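Local atomic coordinates of glutathione S-transferase (Bombyx mori, PDB entry 3AY8), a protein that probably acts as a homodimeric glutathione transferase, joining glutathione to other molecules as expected for its family. Residues 17-20 and 21-25; 86-90 and 91-95; 106-109 and 110-113; 165-168 and 169-173. All blocks are in the same frame, centred on the assembly; numbering follows the deposited sequence. Where two conformers were deposited one is given.

Contact 1: 17-20 and 21-25; sequences GALL and AARAI
Leu-19 O takes the N-H of Arg-23 N at 2.8 Å. The bond is nearly straight, 163° at the hydrogen, and the donor sits close to the C=O axis. It is the i to i+4 bond of an alpha helix. The same oxygen is also touched by the Arg-23 side chain, whose CG lies 3.3 Å from Leu-19 O. Leu-20 O likewise receives Ala-24 N at 2.9 Å, and the earlier pairs, Ala-21 N to Gly-17 O and Ala-22 N to Ala-18 O, are both longer at 3.2 Å. Above this backbone Leu-19 and Arg-23 meet one turn apart. Leu-19 holds CG opposite its own N (chi1 -179°), which carries CD1 up to the arginine. Arg-23 bends at chi2, -47°, and the two side chains cross obliquely. Leu-19 CD1 lies over one face of the guanidinium, near its rim, 3.6 Å from Arg-23 NE. The leucine touches a face, so the N-H groups remain turned to other partners. Arg-23 NE makes a salt bridge with Glu-198, and NH1 bonds a glycerol, probably from the crystallisation liquor. With a methionine in place of Arg-23, Glu-198 would probably lose its charged mate and Leu-19 CD1 the flat group that lies against it. The helix 13-25 belongs to the beta-alpha-beta unit with strands 5-8 and 30-33, in the thioredoxin-like domain. Ala-21 and Ala-22 pack on helix 68-79, while Leu-20 packs on helices 158-173 and 196-213.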
ATOM      1  N   GLY A  17      -4.103  -7.692 -11.016  1.00 21.73           N
ATOM      2  CA  GLY A  17      -4.249  -6.233 -11.107  1.00 21.70           C
ATOM      3  C   GLY A  17      -3.246  -5.594 -12.055  1.00 21.88           C
ATOM      4  O   GLY A  17      -3.571  -4.650 -12.783  1.00 21.89           O
ATOM      5  N   ALA A  18      -2.021  -6.101 -12.037  1.00 22.01           N
ATOM      6  CA  ALA A  18      -0.985  -5.642 -12.972  1.00 22.17           C
ATOM      7  C   ALA A  18      -1.350  -5.991 -14.421  1.00 22.44           C
ATOM      8  O   ALA A  18      -1.207  -5.148 -15.320  1.00 22.74           O
ATOM      9  CB  ALA A  18       0.374  -6.236 -12.596  1.00 22.21           C
ATOM     10  N   LEU A  19      -1.830  -7.217 -14.654  1.00 22.13           N
ATOM     11  CA  LEU A  19      -2.225  -7.624 -16.018  1.00 22.84           C
ATOM     12  C   LEU A  19      -3.441  -6.841 -16.509  1.00 22.98           C
ATOM     13  O   LEU A  19      -3.476  -6.368 -17.657  1.00 23.66           O
ATOM     14  CB  LEU A  19      -2.443  -9.145 -16.115  1.00 22.11           C
ATOM     15  CG  LEU A  19      -2.834  -9.706 -17.494  1.00 23.51           C
ATOM     16  CD1 LEU A  19      -1.845  -9.348 -18.597  1.00 22.35           C
ATOM     17  CD2 LEU A  19      -3.051 -11.227 -17.445  1.00 23.76           C
ATOM     18  N   LEU A  20      -4.429  -6.666 -15.632  1.00 22.98           N
ATOM     19  CA  LEU A  20      -5.596  -5.865 -15.971  1.00 22.98           C
ATOM     20  C   LEU A  20      -5.221  -4.456 -16.424  1.00 23.55           C
ATOM     21  O   LEU A  20      -5.866  -3.900 -17.315  1.00 23.53           O
ATOM     22  CB  LEU A  20      -6.565  -5.794 -14.785  1.00 22.71           C
ATOM     23  CG  LEU A  20      -7.569  -6.945 -14.594  1.00 23.24           C
ATOM     24  CD1 LEU A  20      -8.172  -6.883 -13.195  1.00 20.86           C
ATOM     25  CD2 LEU A  20      -8.690  -6.920 -15.652  1.00 18.84           C
ATOM     26  N   ALA A  21      -4.210  -3.865 -15.782  1.00 23.84           N
ATOM     27  CA  ALA A  21      -3.727  -2.534 -16.177  1.00 24.98           C
ATOM     28  C   ALA A  21      -3.127  -2.589 -17.585  1.00 25.59           C
ATOM     29  O   ALA A  21      -3.397  -1.717 -18.407  1.00 25.45           O
ATOM     30  CB  ALA A  21      -2.694  -2.009 -15.184  1.00 24.19           C
ATOM     31  N   ALA A  22      -2.307  -3.602 -17.845  1.00 26.47           N
ATOM     32  CA  ALA A  22      -1.745  -3.807 -19.190  1.00 28.12           C
ATOM     33  C   ALA A  22      -2.870  -3.959 -20.234  1.00 28.51           C
ATOM     34  O   ALA A  22      -2.810  -3.340 -21.290  1.00 28.71           O
ATOM     35  CB  ALA A  22      -0.806  -5.013 -19.212  1.00 27.68           C
ATOM     36  N   ARG A  23      -3.910  -4.735 -19.914  1.00 29.09           N
ATOM     37  CA  ARG A  23      -5.067  -4.879 -20.823  1.00 29.77           C
ATOM     38  C   ARG A  23      -5.776  -3.547 -21.044  1.00 30.49           C
ATOM     39  O   ARG A  23      -6.146  -3.224 -22.170  1.00 30.10           O
ATOM     40  CB  ARG A  23      -6.084  -5.916 -20.319  1.00 29.40           C
ATOM     41  CG  ARG A  23      -5.528  -7.323 -20.021  1.00 31.39           C
ATOM     42  CD  ARG A  23      -4.641  -7.854 -21.140  1.00 32.97           C
ATOM     43  NE  ARG A  23      -4.452  -9.306 -21.106  1.00 31.94           N
ATOM     44  CZ  ARG A  23      -3.656  -9.957 -21.951  1.00 31.79           C
ATOM     45  NH1 ARG A  23      -2.968  -9.292 -22.870  1.00 32.54           N
ATOM     46  NH2 ARG A  23      -3.543 -11.266 -21.886  1.00 32.46           N
ATOM     47  N   ALA A  24      -5.955  -2.776 -19.968  1.00 31.05           N
ATOM     48  CA  ALA A  24      -6.688  -1.513 -20.042  1.00 32.24           C
ATOM     49  C   ALA A  24      -5.997  -0.479 -20.931  1.00 33.26           C
ATOM     50  O   ALA A  24      -6.659   0.175 -21.737  1.00 33.19           O
ATOM     51  CB  ALA A  24      -6.929  -0.944 -18.641  1.00 31.87           C
ATOM     52  N   ILE A  25      -4.678  -0.346 -20.777  1.00 34.35           N
ATOM     53  CA  ILE A  25      -3.934   0.628 -21.581  0.60 35.48           C
ATOM     54  C   ILE A  25      -3.634   0.089 -22.977  1.00 35.90           C
ATOM     55  O   ILE A  25      -3.286   0.854 -23.880  1.00 35.96           O
ATOM     56  CB  ILE A  25      -2.671   1.186 -20.870  0.60 35.46           C
ATOM     57  CG1 ILE A  25      -1.869   0.063 -20.211  0.60 35.64           C
ATOM     58  CG2 ILE A  25      -3.070   2.266 -19.856  0.60 36.20           C
ATOM     59  CD1 ILE A  25      -1.211   0.445 -18.877  0.60 36.32           C
TER

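Contact 2: 86-90 and 91-95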
ATOM      1  N   TYR A  86      -4.608   7.062 -16.065  1.00 32.63           N
ATOM      2  CA  TYR A  86      -3.804   7.596 -14.962  1.00 31.45           C
ATOM      3  C   TYR A  86      -3.568   9.081 -15.249  1.00 31.09           C
ATOM      4  O   TYR A  86      -2.545   9.436 -15.818  1.00 30.36           O
ATOM      5  CB  TYR A  86      -2.478   6.839 -14.872  1.00 31.35           C
ATOM      6  CG  TYR A  86      -1.663   7.067 -13.610  1.00 29.39           C
ATOM      7  CD1 TYR A  86      -2.275   7.144 -12.352  1.00 29.00           C
ATOM      8  CD2 TYR A  86      -0.279   7.166 -13.674  1.00 27.70           C
ATOM      9  CE1 TYR A  86      -1.525   7.340 -11.199  1.00 27.49           C
ATOM     10  CE2 TYR A  86       0.486   7.363 -12.521  1.00 27.45           C
ATOM     11  CZ  TYR A  86      -0.149   7.445 -11.290  1.00 27.85           C
ATOM     12  OH  TYR A  86       0.596   7.632 -10.148  1.00 27.35           O
ATOM     13  N   PRO A  87      -4.530   9.945 -14.873  1.00 31.02           N
ATOM     14  CA  PRO A  87      -4.458  11.362 -15.289  1.00 31.45           C
ATOM     15  C   PRO A  87      -3.207  12.087 -14.811  1.00 31.90           C
ATOM     16  O   PRO A  87      -2.741  11.858 -13.684  1.00 31.00           O
ATOM     17  CB  PRO A  87      -5.717  11.983 -14.685  1.00 30.79           C
ATOM     18  CG  PRO A  87      -6.684  10.833 -14.575  1.00 32.39           C
ATOM     19  CD  PRO A  87      -5.805   9.638 -14.202  1.00 30.88           C
ATOM     20  N   LYS A  88      -2.675  12.949 -15.676  1.00 32.21           N
ATOM     21  CA  LYS A  88      -1.459  13.681 -15.367  1.00 33.02           C
ATOM     22  C   LYS A  88      -1.715  14.854 -14.425  1.00 32.73           C
ATOM     23  O   LYS A  88      -0.814  15.233 -13.682  1.00 33.08           O
ATOM     24  CB  LYS A  88      -0.744  14.131 -16.641  1.00 33.78           C
ATOM     25  CG  LYS A  88      -0.385  12.960 -17.558  1.00 36.63           C
ATOM     26  CD  LYS A  88       0.707  13.310 -18.560  1.00 42.01           C
ATOM     27  CE  LYS A  88       1.980  12.518 -18.286  1.00 43.65           C
ATOM     28  NZ  LYS A  88       1.810  11.112 -18.740  1.00 44.50           N
ATOM     29  N   ASP A  89      -2.929  15.409 -14.442  1.00 32.26           N
ATOM     30  CA  ASP A  89      -3.322  16.453 -13.467  1.00 32.86           C
ATOM     31  C   ASP A  89      -3.000  15.950 -12.047  1.00 32.26           C
ATOM     32  O   ASP A  89      -3.374  14.825 -11.690  1.00 31.17           O
ATOM     33  CB  ASP A  89      -4.818  16.802 -13.604  1.00 33.12           C
ATOM     34  CG  ASP A  89      -5.322  17.754 -12.502  1.00 35.65           C
ATOM     35  OD1 ASP A  89      -5.222  18.990 -12.676  1.00 38.80           O
ATOM     36  OD2 ASP A  89      -5.841  17.274 -11.467  1.00 36.20           O
ATOM     37  N   LEU A  90      -2.316  16.776 -11.254  1.00 31.53           N
ATOM     38  CA  LEU A  90      -1.761  16.321  -9.978  1.00 31.09           C
ATOM     39  C   LEU A  90      -2.806  15.947  -8.950  1.00 30.58           C
ATOM     40  O   LEU A  90      -2.602  15.019  -8.186  1.00 30.91           O
ATOM     41  CB  LEU A  90      -0.775  17.347  -9.388  1.00 31.23           C
ATOM     42  CG  LEU A  90       0.493  17.544 -10.216  1.00 30.91           C
ATOM     43  CD1 LEU A  90       1.398  18.590  -9.577  1.00 32.36           C
ATOM     44  CD2 LEU A  90       1.224  16.210 -10.376  1.00 31.91           C
ATOM     45  N   GLN A  91      -3.914  16.678  -8.926  1.00 29.94           N
ATOM     46  CA  GLN A  91      -5.002  16.392  -8.007  1.00 29.69           C
ATOM     47  C   GLN A  91      -5.811  15.140  -8.415  1.00 29.41           C
ATOM     48  O   GLN A  91      -6.128  14.302  -7.561  1.00 28.88           O
ATOM     49  CB  GLN A  91      -5.884  17.634  -7.806  1.00 30.06           C
ATOM     50  CG  GLN A  91      -5.091  18.846  -7.252  1.00 31.12           C
ATOM     51  CD  GLN A  91      -5.959  20.034  -6.829  1.00 33.50           C
ATOM     52  OE1 GLN A  91      -7.163  20.081  -7.104  1.00 33.25           O
ATOM     53  NE2 GLN A  91      -5.341  21.000  -6.144  1.00 33.38           N
ATOM     54  N   LYS A  92      -6.116  15.005  -9.706  1.00 28.94           N
ATOM     55  CA  LYS A  92      -6.726  13.775 -10.224  1.00 29.39           C
ATOM     56  C   LYS A  92      -5.795  12.565 -10.044  1.00 28.65           C
ATOM     57  O   LYS A  92      -6.250  11.493  -9.670  1.00 28.76           O
ATOM     58  CB  LYS A  92      -7.117  13.922 -11.697  1.00 29.47           C
ATOM     59  CG  LYS A  92      -8.264  14.908 -11.940  1.00 32.49           C
ATOM     60  CD  LYS A  92      -8.495  15.154 -13.434  1.00 36.17           C
ATOM     61  CE  LYS A  92      -9.695  16.091 -13.637  1.00 38.35           C
ATOM     62  NZ  LYS A  92      -9.904  16.428 -15.080  1.00 41.03           N
ATOM     63  N   ARG A  93      -4.503  12.745 -10.308  1.00 27.86           N
ATOM     64  CA  ARG A  93      -3.510  11.691 -10.065  1.00 27.64           C
ATOM     65  C   ARG A  93      -3.451  11.308  -8.567  1.00 27.18           C
ATOM     66  O   ARG A  93      -3.384  10.130  -8.226  1.00 27.28           O
ATOM     67  CB  ARG A  93      -2.139  12.111 -10.587  1.00 27.43           C
ATOM     68  CG  ARG A  93      -1.034  11.089 -10.370  1.00 29.34           C
ATOM     69  CD  ARG A  93       0.131  11.306 -11.318  1.00 29.86           C
ATOM     70  NE  ARG A  93      -0.267  11.061 -12.704  1.00 31.74           N
ATOM     71  CZ  ARG A  93       0.528  10.576 -13.654  1.00 30.18           C
ATOM     72  NH1 ARG A  93       1.781  10.262 -13.377  1.00 30.11           N
ATOM     73  NH2 ARG A  93       0.057  10.383 -14.883  1.00 30.45           N
ATOM     74  N   ALA A  94      -3.497  12.306  -7.687  1.00 26.57           N
ATOM     75  CA  ALA A  94      -3.472  12.064  -6.239  1.00 25.95           C
ATOM     76  C   ALA A  94      -4.640  11.200  -5.771  1.00 25.60           C
ATOM     77  O   ALA A  94      -4.475  10.335  -4.911  1.00 25.60           O
ATOM     78  CB  ALA A  94      -3.443  13.385  -5.479  1.00 26.05           C
ATOM     79  N   VAL A  95      -5.811  11.408  -6.363  1.00 25.40           N
ATOM     80  CA  VAL A  95      -6.965  10.597  -6.028  1.00 25.77           C
ATOM     81  C   VAL A  95      -6.792   9.149  -6.486  1.00 25.54           C
ATOM     82  O   VAL A  95      -7.108   8.227  -5.740  1.00 26.26           O
ATOM     83  CB  VAL A  95      -8.294  11.226  -6.525  1.00 26.19           C
ATOM     84  CG1 VAL A  95      -9.475  10.355  -6.143  1.00 25.91           C
ATOM     85  CG2 VAL A  95      -8.479  12.629  -5.891  1.00 27.55           C
TER
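This is an N-terminal helix cap joined to an arginine-aromatic stack, where the loop 86-90 turns into the helix 90-120. Asp-89 is the N-cap. Its OD2 accepts the N-H of Lys-92 N at 2.9 Å, almost straight at 171°, through the anti lone pair. Asp-89 CG stands opposite its own N (chi1 173°), which brings the carboxylate round to the first turn. Asp-89 O takes Arg-93 N at 2.7 Å. The Arg-93 side chain then reaches back over the loop. Its guanidinium lies flat on one face of the Tyr-86 ring, planes 23° apart, with Arg-93 CZ 3.8 Å from the ring centroid, a cation-pi contact. Arg-93 NE bonds Pro-87 O at 2.8 Å, the oxygen lying in the guanidinium plane. Arg-93 NH2 bonds Tyr-86 O at 2.9 Å, from above the carbonyl plane. Stack and bonds together fix the rotation of the guanidinium. Arg-93 NH1 forms a salt bridge with Asp-77 on helix 68-79, against which the Tyr-86 ring also packs. One side of the first turn faces the second subunit: Gln-91 NE2 bonds its Tyr-74 OH, and Ala-94 packs on Leu-65 of its strand 63-66.

Contact 3: 106-109 and 110-113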
ATOM      1  N   SER A 106      -5.210  -1.410   2.839  1.00 23.63           N
ATOM      2  CA  SER A 106      -6.446  -1.769   3.561  1.00 24.23           C
ATOM      3  C   SER A 106      -7.163  -2.952   2.922  1.00 23.89           C
ATOM      4  O   SER A 106      -7.419  -3.956   3.579  1.00 24.53           O
ATOM      5  CB  SER A 106      -7.424  -0.574   3.622  1.00 23.89           C
ATOM      6  OG  SER A 106      -6.858   0.490   4.349  1.00 25.66           O
ATOM      7  N   LEU A 107      -7.475  -2.829   1.639  1.00 23.34           N
ATOM      8  CA  LEU A 107      -8.329  -3.815   0.988  1.00 23.44           C
ATOM      9  C   LEU A 107      -7.657  -5.173   0.837  1.00 23.37           C
ATOM     10  O   LEU A 107      -8.121  -6.162   1.414  1.00 23.05           O
ATOM     11  CB  LEU A 107      -8.881  -3.295  -0.346  1.00 22.83           C
ATOM     12  CG  LEU A 107      -9.839  -4.201  -1.148  1.00 23.50           C
ATOM     13  CD1 LEU A 107     -11.062  -4.662  -0.342  1.00 23.18           C
ATOM     14  CD2 LEU A 107     -10.285  -3.497  -2.398  1.00 21.73           C
ATOM     15  N   TYR A 108      -6.585  -5.243   0.060  1.00 23.43           N
ATOM     16  CA  TYR A 108      -6.009  -6.552  -0.210  1.00 23.95           C
ATOM     17  C   TYR A 108      -5.360  -7.143   1.034  1.00 23.95           C
ATOM     18  O   TYR A 108      -5.329  -8.359   1.200  1.00 24.08           O
ATOM     19  CB  TYR A 108      -5.042  -6.575  -1.408  1.00 24.89           C
ATOM     20  CG  TYR A 108      -4.741  -8.024  -1.783  1.00 27.45           C
ATOM     21  CD1 TYR A 108      -5.735  -8.816  -2.369  1.00 29.45           C
ATOM     22  CD2 TYR A 108      -3.522  -8.626  -1.453  1.00 30.08           C
ATOM     23  CE1 TYR A 108      -5.511 -10.147  -2.683  1.00 31.48           C
ATOM     24  CE2 TYR A 108      -3.279  -9.989  -1.760  1.00 30.94           C
ATOM     25  CZ  TYR A 108      -4.291 -10.729  -2.377  1.00 33.31           C
ATOM     26  OH  TYR A 108      -4.110 -12.056  -2.703  1.00 36.91           O
ATOM     27  N   VAL A 109      -4.848  -6.270   1.897  1.00 23.63           N
ATOM     28  CA  VAL A 109      -4.288  -6.654   3.187  1.00 25.15           C
ATOM     29  C   VAL A 109      -5.297  -7.466   4.025  1.00 24.49           C
ATOM     30  O   VAL A 109      -4.942  -8.474   4.632  1.00 24.57           O
ATOM     31  CB  VAL A 109      -3.834  -5.381   3.974  1.00 25.00           C
ATOM     32  CG1 VAL A 109      -3.726  -5.649   5.482  1.00 27.62           C
ATOM     33  CG2 VAL A 109      -2.523  -4.884   3.419  1.00 26.60           C
ATOM     34  N   LYS A 110      -6.547  -7.019   4.039  1.00 24.27           N
ATOM     35  CA  LYS A 110      -7.587  -7.653   4.851  1.00 24.71           C
ATOM     36  C   LYS A 110      -8.173  -8.910   4.194  1.00 24.63           C
ATOM     37  O   LYS A 110      -8.598  -9.829   4.882  1.00 24.79           O
ATOM     38  CB  LYS A 110      -8.674  -6.637   5.185  1.00 24.80           C
ATOM     39  CG  LYS A 110      -8.208  -5.601   6.216  1.00 25.62           C
ATOM     40  CD  LYS A 110      -9.257  -4.522   6.446  1.00 27.51           C
ATOM     41  CE  LYS A 110      -8.633  -3.315   7.192  1.00 27.21           C
ATOM     42  NZ  LYS A 110      -9.736  -2.458   7.701  1.00 29.54           N
ATOM     43  N   ILE A 111      -8.187  -8.941   2.865  1.00 24.74           N
ATOM     44  CA  ILE A 111      -8.510 -10.159   2.123  1.00 24.90           C
ATOM     45  C   ILE A 111      -7.442 -11.217   2.415  1.00 25.99           C
ATOM     46  O   ILE A 111      -7.740 -12.360   2.759  1.00 26.53           O
ATOM     47  CB  ILE A 111      -8.620  -9.863   0.602  1.00 24.33           C
ATOM     48  CG1 ILE A 111      -9.836  -8.954   0.335  1.00 23.18           C
ATOM     49  CG2 ILE A 111      -8.692 -11.174  -0.207  1.00 24.39           C
ATOM     50  CD1 ILE A 111      -9.912  -8.319  -1.117  1.00 21.05           C
ATOM     51  N   ARG A 112      -6.186 -10.809   2.309  1.00 26.67           N
ATOM     52  CA  ARG A 112      -5.072 -11.699   2.585  1.00 28.10           C
ATOM     53  C   ARG A 112      -5.059 -12.233   4.038  1.00 27.31           C
ATOM     54  O   ARG A 112      -4.761 -13.404   4.257  1.00 26.82           O
ATOM     55  CB  ARG A 112      -3.778 -10.971   2.282  1.00 28.23           C
ATOM     56  CG  ARG A 112      -2.657 -11.878   1.925  1.00 33.10           C
ATOM     57  CD  ARG A 112      -1.355 -11.085   1.818  1.00 38.50           C
ATOM     58  NE  ARG A 112      -0.304 -11.922   1.252  1.00 43.73           N
ATOM     59  CZ  ARG A 112       0.660 -12.510   1.957  1.00 46.91           C
ATOM     60  NH1 ARG A 112       1.566 -13.257   1.331  1.00 48.81           N
ATOM     61  NH2 ARG A 112       0.735 -12.348   3.278  1.00 47.18           N
ATOM     62  N   ALA A 113      -5.378 -11.370   5.003  1.00 27.00           N
ATOM     63  CA  ALA A 113      -5.467 -11.765   6.424  1.00 27.92           C
ATOM     64  C   ALA A 113      -6.444 -12.923   6.634  1.00 27.98           C
ATOM     65  O   ALA A 113      -6.228 -13.782   7.486  1.00 28.09           O
ATOM     66  CB  ALA A 113      -5.855 -10.581   7.294  1.00 27.63           C
TER
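The middle of the long helix 90-120 carries this contact, in which Lys-110 lies over Ser-106 and Ile-111 over Leu-107, each one turn on. Lys-110 N bonds Ser-106 O at 3.2 Å, with the donor above the carbonyl plane. A second, weak bond joins Lys-110 N to Leu-107 O, so one N-H is shared between two carbonyls. The bonds that follow are more regular: Ile-111 N reaches Leu-107 O at 3.1 Å, in the carbonyl plane, and Arg-112 N reaches Tyr-108 O at 2.8 Å. The aliphatic part of Lys-110 runs back along the helix. Its CG lies 3.2 Å from Ser-106 O, and beyond CG the chain is extended. Lys-110 NZ ends at helix 128-147, with a salt bridge to Asp-133 and a hydrogen bond to Thr-137. This is the all-helical C-terminal domain of the glutathione transferase fold, and the lysine ties two of its helices together. A leucine at this position would probably leave Asp-133 without its positive mate and Thr-137 without that donor. Beside it lies an apolar pair. Leu-107 and Ile-111 lie side by side and point the same way, Leu-107 CD1 meeting Ile-111 CD1 at 3.9 Å. Leu-107 has CG opposite its N (chi1 -178°), which tips its end along the helix to that methyl. Tyr-108 crosses Ile-111 at about a right angle, its CE1 4.2 Å from Ile-111 CG2. Arg-112 crosses the tyrosine at a slant, with Tyr-108 CE2 4.2 Å from Arg-112 CG. Val-109 packs on Val-109 of the second subunit.

Contact 4: 165-168 and 169-173; sequences ASMS and SILAV
Ser-169 turns its hydroxyl back on its own helix and gives the proton to Ala-165 O, four residues earlier. The bond from Ser-169 OG to Ala-165 O is short, 2.6 Å, and lies in the carbonyl plane. The hydroxyl gets there because OG stands beside the backbone N (chi1 -53°). The backbone bond to the same oxygen is weak, Ser-169 N to Ala-165 O at 3.4 Å. Ala-165 O has a third donor in Arg-16 NH2, from helix 13-25. Arg-16 NH1 bonds Ser-169 OG, so one guanidinium serves both the carbonyl and the hydroxyl. Ile-170 N to Ser-166 O is weak as well. Further on the helix is tighter, with Leu-171 N bonded to Met-167 O at 2.9 Å and Ala-172 N to Ser-168 O at 3.0 Å. Ser-168 OG is bonded to Tyr-164 O and to Asn-199 ND2 of helix 196-213. Ser-166 OG is hydrogen-bonded to Asp-103 OD1 of helix 90-120. On the apolar face Met-167 curls at chi2 and chi3. Its CE lies 4.1 Å from Ile-170 CG2 and 4.2 Å from Leu-171 CG. The three serine hydroxyls, though buried, thus all have polar partners. The chemistry implies a core helix whose serines bond to the helices around it, and the Arg-16 bonds tie it to the N-terminal domain.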
ATOM      1  N   ALA A 165      -9.285  -6.390  -9.153  1.00 22.62           N
ATOM      2  CA  ALA A 165      -8.511  -7.618  -8.928  1.00 22.61           C
ATOM      3  C   ALA A 165      -8.649  -8.099  -7.482  1.00 22.73           C
ATOM      4  O   ALA A 165      -8.816  -9.304  -7.220  1.00 22.40           O
ATOM      5  CB  ALA A 165      -7.033  -7.412  -9.298  1.00 22.25           C
ATOM      6  N   SER A 166      -8.598  -7.151  -6.545  1.00 22.49           N
ATOM      7  CA  SER A 166      -8.782  -7.466  -5.130  1.00 22.47           C
ATOM      8  C   SER A 166     -10.204  -7.977  -4.833  1.00 22.62           C
ATOM      9  O   SER A 166     -10.377  -9.075  -4.274  1.00 21.70           O
ATOM     10  CB  SER A 166      -8.471  -6.234  -4.277  1.00 22.58           C
ATOM     11  OG  SER A 166      -7.082  -5.927  -4.303  1.00 22.46           O
ATOM     12  N   MET A 167     -11.206  -7.180  -5.208  1.00 22.40           N
ATOM     13  CA  MET A 167     -12.619  -7.501  -4.943  1.00 23.40           C
ATOM     14  C   MET A 167     -13.068  -8.814  -5.591  1.00 22.85           C
ATOM     15  O   MET A 167     -13.793  -9.589  -4.984  1.00 23.37           O
ATOM     16  CB  MET A 167     -13.541  -6.361  -5.417  1.00 23.02           C
ATOM     17  CG  MET A 167     -13.579  -5.168  -4.492  1.00 25.50           C
ATOM     18  SD  MET A 167     -13.965  -5.600  -2.784  1.00 26.28           S
ATOM     19  CE  MET A 167     -15.533  -6.492  -2.916  1.00 23.56           C
ATOM     20  N   SER A 168     -12.632  -9.064  -6.818  1.00 23.22           N
ATOM     21  CA  SER A 168     -12.977 -10.325  -7.494  1.00 23.32           C
ATOM     22  C   SER A 168     -12.426 -11.540  -6.735  1.00 23.87           C
ATOM     23  O   SER A 168     -13.051 -12.607  -6.721  1.00 24.47           O
ATOM     24  CB  SER A 168     -12.524 -10.308  -8.961  1.00 23.53           C
ATOM     25  OG  SER A 168     -11.115 -10.196  -9.076  1.00 21.30           O
ATOM     26  N   SER A 169     -11.281 -11.361  -6.076  1.00 24.03           N
ATOM     27  CA  SER A 169     -10.669 -12.401  -5.254  1.00 24.65           C
ATOM     28  C   SER A 169     -11.554 -12.831  -4.070  1.00 24.94           C
ATOM     29  O   SER A 169     -11.831 -14.025  -3.900  1.00 24.94           O
ATOM     30  CB  SER A 169      -9.308 -11.926  -4.740  1.00 25.17           C
ATOM     31  OG  SER A 169      -8.499 -11.485  -5.819  1.00 26.41           O
ATOM     32  N   ILE A 170     -12.010 -11.866  -3.259  1.00 24.31           N
ATOM     33  CA  ILE A 170     -12.829 -12.206  -2.103  1.00 23.83           C
ATOM     34  C   ILE A 170     -14.245 -12.627  -2.540  1.00 24.28           C
ATOM     35  O   ILE A 170     -14.831 -13.535  -1.948  1.00 23.95           O
ATOM     36  CB  ILE A 170     -12.844 -11.078  -1.021  1.00 23.54           C
ATOM     37  CG1 ILE A 170     -13.300 -11.622   0.349  1.00 23.14           C
ATOM     38  CG2 ILE A 170     -13.688  -9.864  -1.479  1.00 22.44           C
ATOM     39  CD1 ILE A 170     -12.365 -12.693   0.990  1.00 22.80           C
ATOM     40  N   LEU A 171     -14.778 -11.983  -3.582  1.00 24.44           N
ATOM     41  CA  LEU A 171     -16.088 -12.355  -4.103  1.00 25.59           C
ATOM     42  C   LEU A 171     -16.105 -13.809  -4.604  1.00 26.15           C
ATOM     43  O   LEU A 171     -17.123 -14.484  -4.475  1.00 27.07           O
ATOM     44  CB  LEU A 171     -16.575 -11.384  -5.198  1.00 25.28           C
ATOM     45  CG  LEU A 171     -16.974  -9.973  -4.744  1.00 25.44           C
ATOM     46  CD1 LEU A 171     -17.314  -9.066  -5.936  1.00 24.14           C
ATOM     47  CD2 LEU A 171     -18.132 -10.003  -3.736  1.00 24.82           C
ATOM     48  N   ALA A 172     -14.986 -14.288  -5.151  1.00 26.43           N
ATOM     49  CA  ALA A 172     -14.898 -15.682  -5.615  1.00 27.08           C
ATOM     50  C   ALA A 172     -14.792 -16.676  -4.455  1.00 27.63           C
ATOM     51  O   ALA A 172     -15.188 -17.837  -4.591  1.00 27.44           O
ATOM     52  CB  ALA A 172     -13.748 -15.868  -6.594  1.00 26.46           C
ATOM     53  N   VAL A 173     -14.242 -16.219  -3.328  1.00 28.25           N
ATOM     54  CA  VAL A 173     -14.276 -16.986  -2.082  1.00 29.18           C
ATOM     55  C   VAL A 173     -15.730 -17.079  -1.596  1.00 30.40           C
ATOM     56  O   VAL A 173     -16.150 -18.100  -1.062  1.00 30.99           O
ATOM     57  CB  VAL A 173     -13.371 -16.361  -0.976  1.00 29.00           C
ATOM     58  CG1 VAL A 173     -13.503 -17.128   0.341  1.00 29.79           C
ATOM     59  CG2 VAL A 173     -11.903 -16.363  -1.408  1.00 27.56           C
TER

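How the contacts relate
Contact 4 is the hub. Its Ala-165 CB touches Gly-17 N of contact 1 at 3.4 Å, so the helix 13-25 of the thioredoxin-like domain meets the helix 158-173 of the all-helical domain. On the contact 3 side, Ile-111 CD1 lies 3.3 Å from Ser-166 O, and the centres of contacts 3 and 4 are about 11 Å apart. Contacts 2 and 3 share helix 90-120, but their centres are about 25 Å apart; both reach the second subunit. Contact 2 touches none of the others; its nearest atoms are about 6 Å from contact 1. A glycerol, probably from the crystallisation liquor, lies about 3 Å from the Arg-23 side chain in contact 1.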